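Local structure of rusticyanin (Thiobacillus ferrooxidans, 2CAL) at residues L63-P66 and A67-V71; P112-D116 and G117-Y121. The protein carries electrons from cytochrome c552 to the A-type oxidase in the periplasm, using a single bound copper ion of the blue copper type. The protein carries 1 engineered substitution. All blocks are in the same frame, centred on the assembly; numbering follows the deposited sequence.

Interaction 1. Residues L63-P66 and A67-V71; sequences LEIP and AGATV
I65 and V71 meet tip to tip at the inner end of a type II beta turn, P66 to A69, that joins two strands lying in different sheets of the cupredoxin beta sandwich. The turn is a crossover between sheets, and its inward side is the tightly packed one. The closest approach of the two side chains is 3.7 Å, between I65 CG2 and V71 CG2; I65 CD1 is a little farther off, 4.1 Å from both V71 CG1 and V71 CG2. I65 CG2 can reach across because it stands anti to the backbone N, while CG1 is swung beside that N (chi1 -65°). W126, touching both residues, and I151, against I65, continue this apolar layer into the core.

Outward, the packing thins to A69 CB near P66 CD, and the turn itself reaches solvent at A67 and G68. G68 sits at phi 87°, where a side chain would be pressed against the preceding carbonyl oxygen, which suits glycine in the third position of a type II turn. A water also lies between P66 O and A69 O, though its short approach to the latter is doubtful. The firm closing bond runs from A69 N to P66 O, 3.2 Å long and fairly straight at 162°.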
ATOM      1  N   LEU A  63       5.468   2.363   8.312  1.00 12.04           N
ATOM      2  CA  LEU A  63       6.469   1.382   7.885  1.00 12.91           C
ATOM      3  C   LEU A  63       7.875   1.883   8.125  1.00 12.50           C
ATOM      4  O   LEU A  63       8.207   2.971   7.599  1.00 14.81           O
ATOM      5  CB  LEU A  63       6.288   1.024   6.425  1.00 12.85           C
ATOM      6  CG  LEU A  63       4.844   0.781   5.936  1.00 12.46           C
ATOM      7  CD1 LEU A  63       4.859   0.360   4.461  1.00 14.42           C
ATOM      8  CD2 LEU A  63       4.166  -0.281   6.789  1.00 12.11           C
ATOM      9  N   GLU A  64       8.685   1.146   8.833  1.00 12.35           N
ATOM     10  CA  GLU A  64      10.095   1.517   9.107  1.00 13.54           C
ATOM     11  C   GLU A  64      10.967   0.651   8.227  1.00 12.88           C
ATOM     12  O   GLU A  64      11.032  -0.597   8.361  1.00 14.28           O
ATOM     13  CB  GLU A  64      10.390   1.332  10.584  1.00 15.02           C
ATOM     14  CG  GLU A  64       9.581   2.261  11.459  1.00 18.40           C
ATOM     15  CD  GLU A  64      10.105   3.684  11.598  1.00 20.35           C
ATOM     16  OE1 GLU A  64      11.248   4.007  11.171  1.00 22.14           O
ATOM     17  OE2 GLU A  64       9.377   4.520  12.182  1.00 28.73           O
ATOM     18  N   ILE A  65      11.638   1.240   7.262  1.00 13.28           N
ATOM     19  CA  ILE A  65      12.434   0.577   6.239  1.00 13.91           C
ATOM     20  C   ILE A  65      13.895   0.981   6.315  1.00 14.89           C
ATOM     21  O   ILE A  65      14.169   2.174   6.454  1.00 14.99           O
ATOM     22  CB  ILE A  65      11.843   0.854   4.838  1.00 14.91           C
ATOM     23  CG1 ILE A  65      10.439   0.185   4.760  1.00 18.78           C
ATOM     24  CG2 ILE A  65      12.752   0.452   3.685  1.00 16.90           C
ATOM     25  CD1 ILE A  65       9.738   0.564   3.473  1.00 22.67           C
ATOM     26  N   PRO A  66      14.845   0.067   6.255  1.00 14.78           N
ATOM     27  CA  PRO A  66      16.262   0.470   6.348  1.00 17.63           C
ATOM     28  C   PRO A  66      16.681   1.152   5.056  1.00 17.05           C
ATOM     29  O   PRO A  66      16.414   0.711   3.956  1.00 16.50           O
ATOM     30  CB  PRO A  66      17.044  -0.821   6.529  1.00 23.88           C
ATOM     31  CG  PRO A  66      16.079  -1.931   6.436  1.00 20.95           C
ATOM     32  CD  PRO A  66      14.723  -1.385   6.110  1.00 17.38           C
ATOM     33  N   ALA A  67      17.425   2.252   5.223  1.00 17.56           N
ATOM     34  CA  ALA A  67      18.064   2.888   4.084  1.00 20.32           C
ATOM     35  C   ALA A  67      18.932   1.901   3.337  1.00 17.61           C
ATOM     36  O   ALA A  67      19.644   1.062   3.882  1.00 20.41           O
ATOM     37  CB  ALA A  67      18.866   4.085   4.577  1.00 25.02           C
ATOM     38  N   GLY A  68      18.878   1.947   2.018  1.00 17.65           N
ATOM     39  CA  GLY A  68      19.585   1.065   1.130  1.00 18.68           C
ATOM     40  C   GLY A  68      18.885  -0.242   0.791  1.00 16.73           C
ATOM     41  O   GLY A  68      19.359  -0.922  -0.143  1.00 18.09           O
ATOM     42  N   ALA A  69      17.791  -0.592   1.422  1.00 15.82           N
ATOM     43  CA  ALA A  69      17.077  -1.819   1.095  1.00 16.10           C
ATOM     44  C   ALA A  69      16.315  -1.667  -0.213  1.00 15.46           C
ATOM     45  O   ALA A  69      15.803  -0.594  -0.575  1.00 16.08           O
ATOM     46  CB  ALA A  69      16.080  -2.169   2.191  1.00 22.23           C
ATOM     47  N   THR A  70      16.223  -2.780  -0.938  1.00 14.91           N
ATOM     48  CA  THR A  70      15.243  -2.928  -2.011  1.00 14.65           C
ATOM     49  C   THR A  70      13.870  -3.216  -1.410  1.00 12.98           C
ATOM     50  O   THR A  70      13.769  -4.088  -0.568  1.00 14.96           O
ATOM     51  CB  THR A  70      15.638  -4.055  -2.956  1.00 15.26           C
ATOM     52  OG1 THR A  70      16.931  -3.735  -3.513  1.00 18.08           O
ATOM     53  CG2 THR A  70      14.653  -4.225  -4.095  1.00 17.57           C
ATOM     54  N   VAL A  71      12.855  -2.485  -1.831  1.00 12.64           N
ATOM     55  CA  VAL A  71      11.515  -2.627  -1.276  1.00 12.29           C
ATOM     56  C   VAL A  71      10.644  -3.235  -2.396  1.00 12.67           C
ATOM     57  O   VAL A  71      10.412  -2.604  -3.420  1.00 12.44           O
ATOM     58  CB  VAL A  71      10.918  -1.311  -0.755  1.00 12.65           C
ATOM     59  CG1 VAL A  71       9.558  -1.582  -0.072  1.00 14.42           C
ATOM     60  CG2 VAL A  71      11.854  -0.590   0.204  1.00 13.49           C
TER
HETATM   61  O   HOH W   1      15.265   1.256   1.035  1.00 38.60           O

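Interaction 2. Residues P112-D116 and G117-Y121; sequences PVPKD and GKFGY
K115 and K118 exchange two backbone hydrogen bonds, K118 N to K115 O at 3.0 Å and K115 N to K118 O at 3.1 Å, which close a tight two-residue beta hairpin. Between them D116 and G117 form the corners of a type I' turn, both with positive phi (64° and 84°); at G117 a side chain would run into D116 O, so glycine fits this corner well. The turn leads into strand 119-126 of the cupredoxin sandwich, where backbone bonds tie F119 to A9 of strand 7-9 and G120 to N77 of strand 70-77.

Beyond the paired residues a water joins the incoming loop to the strand. Water 2 gives a proton to P112 O and takes one from G120 N, each at 2.8 Å, in place of a direct bond. At the tip, D116 OD2 forms a long salt bridge with K115 NZ at 3.5 Å, while water 3 links the same carboxylate oxygen to K118 NZ.

Packing is modest and centres on P114. Its CB lies 3.8 Å from F119 CD2, the pyrrolidine and phenyl rings crossing obliquely. Although CB of F119 points away from the loop, chi1 of -57° sets CG beside the backbone N and the ring comes back to P114; V14 of helix 11-18 also touches it. P112 CG lies 4.4 Å from G120 CA, where a side chain would collide with the proline ring. The side chain of P114 is about 7 Å from that of H84, a copper ligand. The chemistry implies a turn shaped mainly by its backbone bonds, with the two lysines probably offsetting the negative charge of D116.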
ATOM      1  N   PRO A 112      -7.936  -2.692 -10.796  1.00 14.14           N
ATOM      2  CA  PRO A 112      -9.212  -3.290 -11.200  1.00 14.50           C
ATOM      3  C   PRO A 112     -10.119  -3.405  -9.981  1.00 13.21           C
ATOM      4  O   PRO A 112      -9.710  -3.733  -8.852  1.00 13.95           O
ATOM      5  CB  PRO A 112      -8.838  -4.716 -11.688  1.00 18.89           C
ATOM      6  CG  PRO A 112      -7.349  -4.681 -11.973  1.00 17.65           C
ATOM      7  CD  PRO A 112      -6.806  -3.605 -11.068  1.00 14.67           C
ATOM      8  N   VAL A 113     -11.420  -3.209 -10.212  1.00 12.79           N
ATOM      9  CA  VAL A 113     -12.411  -3.450  -9.166  1.00 13.79           C
ATOM     10  C   VAL A 113     -12.544  -4.957  -9.002  1.00 12.54           C
ATOM     11  O   VAL A 113     -12.435  -5.710 -10.004  1.00 13.83           O
ATOM     12  CB  VAL A 113     -13.734  -2.789  -9.577  1.00 15.19           C
ATOM     13  CG1 VAL A 113     -13.485  -1.307  -9.945  0.56 18.18           C
ATOM     14  CG2 VAL A 113     -14.476  -3.469 -10.709  0.56 25.25           C
ATOM     15  N   PRO A 114     -12.803  -5.465  -7.810  1.00 12.44           N
ATOM     16  CA  PRO A 114     -13.002  -6.944  -7.669  1.00 13.71           C
ATOM     17  C   PRO A 114     -14.091  -7.450  -8.605  1.00 15.89           C
ATOM     18  O   PRO A 114     -15.131  -6.765  -8.765  1.00 17.45           O
ATOM     19  CB  PRO A 114     -13.350  -7.097  -6.215  1.00 14.43           C
ATOM     20  CG  PRO A 114     -12.635  -5.966  -5.551  1.00 13.92           C
ATOM     21  CD  PRO A 114     -12.819  -4.807  -6.500  1.00 12.95           C
ATOM     22  N   LYS A 115     -13.906  -8.583  -9.232  1.00 15.92           N
ATOM     23  CA  LYS A 115     -14.841  -9.138 -10.216  1.00 18.53           C
ATOM     24  C   LYS A 115     -14.640 -10.630 -10.341  1.00 17.48           C
ATOM     25  O   LYS A 115     -13.557 -11.143 -10.162  1.00 17.12           O
ATOM     26  CB  LYS A 115     -14.603  -8.506 -11.587  1.00 22.24           C
ATOM     27  CG  LYS A 115     -15.536  -9.015 -12.641  1.00 31.23           C
ATOM     28  CD  LYS A 115     -15.112  -8.495 -14.000  1.00 39.11           C
ATOM     29  CE  LYS A 115     -13.621  -8.763 -14.258  1.00 46.15           C
ATOM     30  NZ  LYS A 115     -13.401  -8.886 -15.737  1.00 55.67           N
ATOM     31  N   ASP A 116     -15.714 -11.332 -10.658  1.00 20.63           N
ATOM     32  CA  ASP A 116     -15.644 -12.751 -11.039  1.00 21.48           C
ATOM     33  C   ASP A 116     -15.142 -13.637  -9.904  1.00 18.50           C
ATOM     34  O   ASP A 116     -14.665 -14.727 -10.200  1.00 17.60           O
ATOM     35  CB  ASP A 116     -14.706 -12.935 -12.237  1.00 22.61           C
ATOM     36  CG  ASP A 116     -15.218 -12.248 -13.501  1.00 29.28           C
ATOM     37  OD1 ASP A 116     -16.428 -11.935 -13.601  1.00 30.87           O
ATOM     38  OD2 ASP A 116     -14.418 -12.030 -14.443  1.00 37.01           O
ATOM     39  N   GLY A 117     -15.272 -13.167  -8.668  1.00 17.04           N
ATOM     40  CA  GLY A 117     -14.812 -13.898  -7.501  1.00 18.51           C
ATOM     41  C   GLY A 117     -13.331 -13.714  -7.186  1.00 17.81           C
ATOM     42  O   GLY A 117     -12.822 -14.444  -6.356  1.00 22.15           O
ATOM     43  N   LYS A 118     -12.668 -12.777  -7.848  1.00 14.95           N
ATOM     44  CA  LYS A 118     -11.222 -12.544  -7.787  1.00 15.41           C
ATOM     45  C   LYS A 118     -10.908 -11.064  -7.511  1.00 15.12           C
ATOM     46  O   LYS A 118     -11.807 -10.194  -7.531  1.00 17.44           O
ATOM     47  CB  LYS A 118     -10.574 -13.035  -9.080  1.00 17.46           C
ATOM     48  CG  LYS A 118     -10.664 -14.594  -9.046  1.00 18.00           C
ATOM     49  CD  LYS A 118     -10.030 -15.105 -10.320  1.00 21.14           C
ATOM     50  CE  LYS A 118     -10.863 -14.670 -11.545  1.00 24.56           C
ATOM     51  NZ  LYS A 118     -10.385 -15.580 -12.663  1.00 30.54           N
ATOM     52  N   PHE A 119      -9.645 -10.811  -7.230  1.00 13.04           N
ATOM     53  CA  PHE A 119      -9.121  -9.543  -6.770  1.00 12.35           C
ATOM     54  C   PHE A 119      -7.895  -9.189  -7.579  1.00 12.90           C
ATOM     55  O   PHE A 119      -7.010 -10.034  -7.770  1.00 14.37           O
ATOM     56  CB  PHE A 119      -8.790  -9.617  -5.268  1.00 13.90           C
ATOM     57  CG  PHE A 119      -9.982 -10.020  -4.426  1.00 14.33           C
ATOM     58  CD1 PHE A 119     -10.141 -11.368  -4.109  1.00 16.35           C
ATOM     59  CD2 PHE A 119     -10.935  -9.094  -4.048  1.00 15.15           C
ATOM     60  CE1 PHE A 119     -11.275 -11.744  -3.402  1.00 18.33           C
ATOM     61  CE2 PHE A 119     -12.026  -9.480  -3.303  1.00 18.00           C
ATOM     62  CZ  PHE A 119     -12.191 -10.820  -2.974  1.00 18.65           C
ATOM     63  N   GLY A 120      -7.811  -7.952  -8.013  1.00 12.45           N
ATOM     64  CA  GLY A 120      -6.611  -7.505  -8.731  1.00 12.39           C
ATOM     65  C   GLY A 120      -5.466  -7.188  -7.782  1.00 11.07           C
ATOM     66  O   GLY A 120      -5.626  -6.684  -6.669  1.00 11.61           O
ATOM     67  N   TYR A 121      -4.246  -7.491  -8.270  1.00 11.08           N
ATOM     68  CA  TYR A 121      -3.041  -7.165  -7.500  1.00 11.83           C
ATOM     69  C   TYR A 121      -1.910  -6.905  -8.508  1.00 11.61           C
ATOM     70  O   TYR A 121      -1.929  -7.266  -9.681  1.00 12.26           O
ATOM     71  CB  TYR A 121      -2.691  -8.264  -6.497  1.00 13.06           C
ATOM     72  CG  TYR A 121      -2.086  -9.488  -7.142  1.00 13.57           C
ATOM     73  CD1 TYR A 121      -2.872 -10.472  -7.732  1.00 14.58           C
ATOM     74  CD2 TYR A 121      -0.712  -9.663  -7.149  1.00 16.20           C
ATOM     75  CE1 TYR A 121      -2.299 -11.598  -8.312  1.00 17.83           C
ATOM     76  CE2 TYR A 121      -0.151 -10.783  -7.732  1.00 19.69           C
ATOM     77  CZ  TYR A 121      -0.931 -11.747  -8.317  1.00 18.18           C
ATOM     78  OH  TYR A 121      -0.283 -12.832  -8.875  1.00 25.47           O
TER
HETATM   79  O   HOH W   2      -9.691  -6.020  -7.191  1.00 13.66           O
HETATM   80  O   HOH W   3     -11.484 -13.475 -14.431  1.00 41.30           O

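How the interactions relate
From the N terminus, the chain first closes interaction 1, where strand 62-65 turns into strand 70-77 and passes from one sheet of the sandwich to the other. Interaction 2 comes later: the loop following strand 104-105 folds back on itself as it enters strand 119-126. The two are therefore in series, neither nested nor crossing. The centres of interactions 1 and 2 are about 29 Å apart, on opposite sides of the chain's centre. What relates them is one sheet, in which strands 70-77 and 119-126 are antiparallel neighbours: residues 67-71 begin one strand and residues 117-121 lead into the other, while strand 62-65 belongs to the second sheet, bonded there to strand 148-153.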